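Long-range contact in transcriptional regulator, LacI family protein (Rhodococcus jostii, PDB 3K9C), which probably binds DNA at cis-regulatory sites as a transcription factor of the LacI family: residues 126-137 and 184-192. Numbering follows the deposited sequence.
Sequences HRNIAHIDGADA and TPPTAVVAF
Strands 129-133 and 188-191 pair in parallel at the middle of a four-stranded sheet, with Ile129 beside Ala188 and His131 beside Val190. Ala130 makes two backbone bonds: its N donates to Ala188 O (3.0 Å), and its O accepts from Val190 N (2.7 Å). Val190 O takes two donors from opposite faces of its carbonyl plane. One is Ile132 N. The other is His131 ND1, 2.9 Å from Val190 O on a bent path (139°). With CG anti to the backbone N (chi1 173°), the His131 ring lies beside its own carbonyl carbon, where ND1 can meet that oxygen. The order 160-164, 129-133, 188-191, 216-218 and the helices between strands fit the Rossmann-like sheet of a periplasmic-binding-protein lobe. Helix 169-181 covers the Ala130, Ile132 and Val189 face; helix 110-123 covers the Ile129, His131 and Val190 face. Before the strands, His126 ND1 and Thr187 OG1 share a nearly straight hydrogen bond of 2.7 Å. Ala188 CB lies over one face of the same imidazole, a CH-pi contact. A water joins Thr187 OG1 to Arg127 N. After the strands, Gly134 CA rests over one face of the Phe192 ring, 3.5 Å from its centroid. An alanine in place of Phe192 would probably leave a gap beside Ala137 and take away the ring face under Gly134 CA.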
ATOM      1  N   HIS B 126      -4.056  31.616   6.626  1.00 25.68           N
ATOM      2  CA  HIS B 126      -4.471  31.311   5.259  1.00 25.62           C
ATOM      3  C   HIS B 126      -5.909  31.741   4.970  1.00 26.36           C
ATOM      4  O   HIS B 126      -6.792  31.600   5.819  1.00 27.73           O
ATOM      5  CB  HIS B 126      -4.312  29.804   4.994  1.00 23.95           C
ATOM      6  CG  HIS B 126      -2.890  29.330   5.024  1.00 22.57           C
ATOM      7  ND1 HIS B 126      -2.017  29.524   3.973  1.00 19.82           N
ATOM      8  CD2 HIS B 126      -2.181  28.697   5.988  1.00 23.08           C
ATOM      9  CE1 HIS B 126      -0.836  29.026   4.288  1.00 21.38           C
ATOM     10  NE2 HIS B 126      -0.905  28.519   5.504  1.00 21.00           N
ATOM     11  N   ARG B 127      -6.142  32.262   3.769  1.00 26.73           N
ATOM     12  CA  ARG B 127      -7.477  32.695   3.367  1.00 28.12           C
ATOM     13  C   ARG B 127      -7.885  32.094   2.018  1.00 26.82           C
ATOM     14  O   ARG B 127      -9.055  31.757   1.814  1.00 26.46           O
ATOM     15  CB  ARG B 127      -7.540  34.228   3.323  1.00 32.39           C
ATOM     16  CG  ARG B 127      -7.243  34.872   4.673  1.00 36.53           C
ATOM     17  CD  ARG B 127      -7.397  36.379   4.633  1.00 43.52           C
ATOM     18  NE  ARG B 127      -8.778  36.777   4.375  1.00 48.48           N
ATOM     19  CZ  ARG B 127      -9.225  38.023   4.474  1.00 50.40           C
ATOM     20  NH1 ARG B 127      -8.397  38.997   4.829  1.00 52.56           N
ATOM     21  NH2 ARG B 127     -10.498  38.295   4.218  1.00 52.47           N
ATOM     22  N   ASN B 128      -6.934  31.973   1.093  1.00 23.86           N
ATOM     23  CA  ASN B 128      -7.226  31.363  -0.204  1.00 25.69           C
ATOM     24  C   ASN B 128      -6.918  29.896   0.009  1.00 23.57           C
ATOM     25  O   ASN B 128      -5.788  29.454  -0.192  1.00 24.00           O
ATOM     26  CB  ASN B 128      -6.321  31.909  -1.303  1.00 27.26           C
ATOM     27  CG  ASN B 128      -6.580  33.366  -1.592  1.00 32.83           C
ATOM     28  OD1 ASN B 128      -5.787  34.232  -1.229  1.00 35.49           O
ATOM     29  ND2 ASN B 128      -7.706  33.648  -2.239  1.00 36.48           N
ATOM     30  N   ILE B 129      -7.926  29.149   0.434  1.00 22.34           N
ATOM     31  CA  ILE B 129      -7.751  27.742   0.717  1.00 21.39           C
ATOM     32  C   ILE B 129      -8.540  26.861  -0.227  1.00 21.58           C
ATOM     33  O   ILE B 129      -9.717  27.120  -0.510  1.00 20.95           O
ATOM     34  CB  ILE B 129      -8.150  27.454   2.165  1.00 21.08           C
ATOM     35  CG1 ILE B 129      -7.351  28.380   3.094  1.00 21.39           C
ATOM     36  CG2 ILE B 129      -7.902  25.984   2.501  1.00 20.56           C
ATOM     37  CD1 ILE B 129      -7.852  28.423   4.522  1.00 21.21           C
ATOM     38  N   ALA B 130      -7.881  25.811  -0.707  1.00 19.21           N
ATOM     39  CA  ALA B 130      -8.501  24.891  -1.635  1.00 18.83           C
ATOM     40  C   ALA B 130      -8.673  23.489  -1.080  1.00 19.48           C
ATOM     41  O   ALA B 130      -7.936  23.040  -0.193  1.00 19.26           O
ATOM     42  CB  ALA B 130      -7.692  24.836  -2.922  1.00 17.71           C
ATOM     43  N   HIS B 131      -9.671  22.797  -1.610  1.00 17.81           N
ATOM     44  CA  HIS B 131      -9.938  21.432  -1.215  1.00 17.66           C
ATOM     45  C   HIS B 131     -10.022  20.588  -2.476  1.00 18.08           C
ATOM     46  O   HIS B 131     -10.688  20.970  -3.446  1.00 17.73           O
ATOM     47  CB  HIS B 131     -11.256  21.346  -0.425  1.00 15.93           C
ATOM     48  CG  HIS B 131     -11.692  19.944  -0.125  1.00 13.48           C
ATOM     49  ND1 HIS B 131     -10.906  19.051   0.573  1.00 15.89           N
ATOM     50  CD2 HIS B 131     -12.824  19.278  -0.448  1.00 13.94           C
ATOM     51  CE1 HIS B 131     -11.537  17.895   0.667  1.00 15.55           C
ATOM     52  NE2 HIS B 131     -12.705  18.006   0.058  1.00 14.18           N
ATOM     53  N   ILE B 132      -9.296  19.474  -2.485  1.00 15.65           N
ATOM     54  CA  ILE B 132      -9.347  18.536  -3.603  1.00 17.50           C
ATOM     55  C   ILE B 132     -10.214  17.433  -2.985  1.00 19.88           C
ATOM     56  O   ILE B 132      -9.768  16.711  -2.084  1.00 18.08           O
ATOM     57  CB  ILE B 132      -7.922  18.022  -3.982  1.00 18.52           C
ATOM     58  CG1 ILE B 132      -7.056  19.200  -4.436  1.00 18.92           C
ATOM     59  CG2 ILE B 132      -8.009  16.988  -5.116  1.00 19.03           C
ATOM     60  CD1 ILE B 132      -5.606  18.838  -4.772  1.00 20.14           C
ATOM     61  N   ASP B 133     -11.469  17.342  -3.427  1.00 19.74           N
ATOM     62  CA  ASP B 133     -12.402  16.368  -2.855  1.00 20.55           C
ATOM     63  C   ASP B 133     -12.249  14.931  -3.325  1.00 21.24           C
ATOM     64  O   ASP B 133     -11.505  14.643  -4.263  1.00 22.36           O
ATOM     65  CB  ASP B 133     -13.862  16.823  -3.050  1.00 23.24           C
ATOM     66  CG  ASP B 133     -14.338  16.721  -4.490  1.00 24.88           C
ATOM     67  OD1 ASP B 133     -13.883  15.819  -5.230  1.00 23.88           O
ATOM     68  OD2 ASP B 133     -15.199  17.540  -4.875  1.00 28.16           O
ATOM     69  N   GLY B 134     -12.963  14.032  -2.659  1.00 20.61           N
ATOM     70  CA  GLY B 134     -12.877  12.626  -2.999  1.00 24.05           C
ATOM     71  C   GLY B 134     -13.928  12.132  -3.967  1.00 24.43           C
ATOM     72  O   GLY B 134     -14.174  10.932  -4.055  1.00 23.25           O
ATOM     73  N   ALA B 135     -14.547  13.056  -4.696  1.00 26.53           N
ATOM     74  CA  ALA B 135     -15.573  12.699  -5.660  1.00 28.04           C
ATOM     75  C   ALA B 135     -16.705  11.965  -4.957  1.00 29.80           C
ATOM     76  O   ALA B 135     -17.288  12.482  -4.013  1.00 31.84           O
ATOM     77  CB  ALA B 135     -14.979  11.829  -6.765  1.00 28.07           C
ATOM     78  N   ASP B 136     -17.010  10.755  -5.409  1.00 31.65           N
ATOM     79  CA  ASP B 136     -18.095   9.990  -4.814  1.00 34.59           C
ATOM     80  C   ASP B 136     -17.619   8.890  -3.874  1.00 33.57           C
ATOM     81  O   ASP B 136     -18.391   8.000  -3.511  1.00 33.41           O
ATOM     82  CB  ASP B 136     -18.977   9.383  -5.913  1.00 40.13           C
ATOM     83  CG  ASP B 136     -19.660  10.440  -6.761  1.00 46.21           C
ATOM     84  OD1 ASP B 136     -20.281  11.356  -6.180  1.00 49.20           O
ATOM     85  OD2 ASP B 136     -19.582  10.357  -8.010  1.00 50.56           O
ATOM     86  N   ALA B 137     -16.352   8.941  -3.480  1.00 30.46           N
ATOM     87  CA  ALA B 137     -15.836   7.933  -2.569  1.00 28.87           C
ATOM     88  C   ALA B 137     -16.439   8.182  -1.193  1.00 27.98           C
ATOM     89  O   ALA B 137     -16.843   9.296  -0.881  1.00 25.99           O
ATOM     90  CB  ALA B 137     -14.331   8.016  -2.497  1.00 26.75           C
ATOM     91  N   THR B 184      -5.916  33.112  -9.143  1.00 45.76           N
ATOM     92  CA  THR B 184      -5.406  33.316  -7.795  1.00 44.54           C
ATOM     93  C   THR B 184      -5.220  31.956  -7.132  1.00 42.27           C
ATOM     94  O   THR B 184      -6.140  31.432  -6.502  1.00 41.38           O
ATOM     95  CB  THR B 184      -6.378  34.142  -6.941  1.00 45.08           C
ATOM     96  OG1 THR B 184      -6.738  35.338  -7.645  1.00 48.44           O
ATOM     97  CG2 THR B 184      -5.729  34.519  -5.618  1.00 45.00           C
ATOM     98  N   PRO B 185      -4.031  31.352  -7.292  1.00 40.02           N
ATOM     99  CA  PRO B 185      -3.746  30.042  -6.694  1.00 37.96           C
ATOM    100  C   PRO B 185      -3.886  30.110  -5.178  1.00 35.43           C
ATOM    101  O   PRO B 185      -3.663  31.159  -4.575  1.00 35.95           O
ATOM    102  CB  PRO B 185      -2.312  29.770  -7.133  1.00 38.37           C
ATOM    103  CG  PRO B 185      -2.231  30.477  -8.461  1.00 39.91           C
ATOM    104  CD  PRO B 185      -2.919  31.787  -8.153  1.00 38.51           C
ATOM    105  N   PRO B 186      -4.258  28.991  -4.540  1.00 31.57           N
ATOM    106  CA  PRO B 186      -4.416  28.983  -3.083  1.00 30.07           C
ATOM    107  C   PRO B 186      -3.078  28.835  -2.373  1.00 28.03           C
ATOM    108  O   PRO B 186      -2.131  28.310  -2.943  1.00 28.44           O
ATOM    109  CB  PRO B 186      -5.332  27.787  -2.853  1.00 29.87           C
ATOM    110  CG  PRO B 186      -4.840  26.820  -3.890  1.00 30.41           C
ATOM    111  CD  PRO B 186      -4.657  27.697  -5.123  1.00 31.15           C
ATOM    112  N   THR B 187      -3.001  29.303  -1.132  1.00 27.21           N
ATOM    113  CA  THR B 187      -1.761  29.192  -0.361  1.00 25.88           C
ATOM    114  C   THR B 187      -1.806  27.960   0.544  1.00 25.17           C
ATOM    115  O   THR B 187      -0.829  27.629   1.205  1.00 24.31           O
ATOM    116  CB  THR B 187      -1.517  30.432   0.527  1.00 25.16           C
ATOM    117  OG1 THR B 187      -2.551  30.520   1.512  1.00 24.73           O
ATOM    118  CG2 THR B 187      -1.490  31.702  -0.308  1.00 22.84           C
ATOM    119  N   ALA B 188      -2.959  27.302   0.591  1.00 24.52           N
ATOM    120  CA  ALA B 188      -3.112  26.094   1.402  1.00 23.32           C
ATOM    121  C   ALA B 188      -4.072  25.172   0.678  1.00 22.87           C
ATOM    122  O   ALA B 188      -4.977  25.622  -0.028  1.00 22.29           O
ATOM    123  CB  ALA B 188      -3.646  26.431   2.783  1.00 22.06           C
ATOM    124  N   VAL B 189      -3.868  23.877   0.853  1.00 21.63           N
ATOM    125  CA  VAL B 189      -4.696  22.897   0.192  1.00 20.40           C
ATOM    126  C   VAL B 189      -4.999  21.742   1.121  1.00 19.69           C
ATOM    127  O   VAL B 189      -4.093  21.186   1.723  1.00 20.05           O
ATOM    128  CB  VAL B 189      -3.971  22.339  -1.047  1.00 22.04           C
ATOM    129  CG1 VAL B 189      -4.858  21.335  -1.757  1.00 22.73           C
ATOM    130  CG2 VAL B 189      -3.563  23.484  -1.971  1.00 24.55           C
ATOM    131  N   VAL B 190      -6.271  21.388   1.234  1.00 17.61           N
ATOM    132  CA  VAL B 190      -6.683  20.262   2.056  1.00 17.39           C
ATOM    133  C   VAL B 190      -7.048  19.142   1.079  1.00 17.19           C
ATOM    134  O   VAL B 190      -8.013  19.258   0.325  1.00 18.16           O
ATOM    135  CB  VAL B 190      -7.919  20.613   2.941  1.00 19.63           C
ATOM    136  CG1 VAL B 190      -8.379  19.387   3.706  1.00 19.18           C
ATOM    137  CG2 VAL B 190      -7.569  21.728   3.920  1.00 20.41           C
ATOM    138  N   ALA B 191      -6.256  18.075   1.074  1.00 16.87           N
ATOM    139  CA  ALA B 191      -6.496  16.945   0.182  1.00 17.57           C
ATOM    140  C   ALA B 191      -7.517  15.988   0.785  1.00 18.34           C
ATOM    141  O   ALA B 191      -7.672  15.934   2.000  1.00 18.09           O
ATOM    142  CB  ALA B 191      -5.190  16.214  -0.100  1.00 17.24           C
ATOM    143  N   PHE B 192      -8.201  15.225  -0.067  1.00 17.90           N
ATOM    144  CA  PHE B 192      -9.215  14.280   0.407  1.00 18.20           C
ATOM    145  C   PHE B 192      -8.622  13.297   1.412  1.00 18.92           C
ATOM    146  O   PHE B 192      -9.198  13.074   2.474  1.00 19.44           O
ATOM    147  CB  PHE B 192      -9.831  13.503  -0.760  1.00 16.73           C
ATOM    148  CG  PHE B 192     -10.829  12.473  -0.328  1.00 16.51           C
ATOM    149  CD1 PHE B 192     -12.008  12.854   0.302  1.00 17.69           C
ATOM    150  CD2 PHE B 192     -10.577  11.121  -0.519  1.00 18.71           C
ATOM    151  CE1 PHE B 192     -12.921  11.901   0.736  1.00 19.10           C
ATOM    152  CE2 PHE B 192     -11.489  10.158  -0.088  1.00 21.02           C
ATOM    153  CZ  PHE B 192     -12.661  10.548   0.542  1.00 18.46           C
TER
HETATM  154  O   HOH W   1      -4.452  32.599   1.806  1.00 24.06           O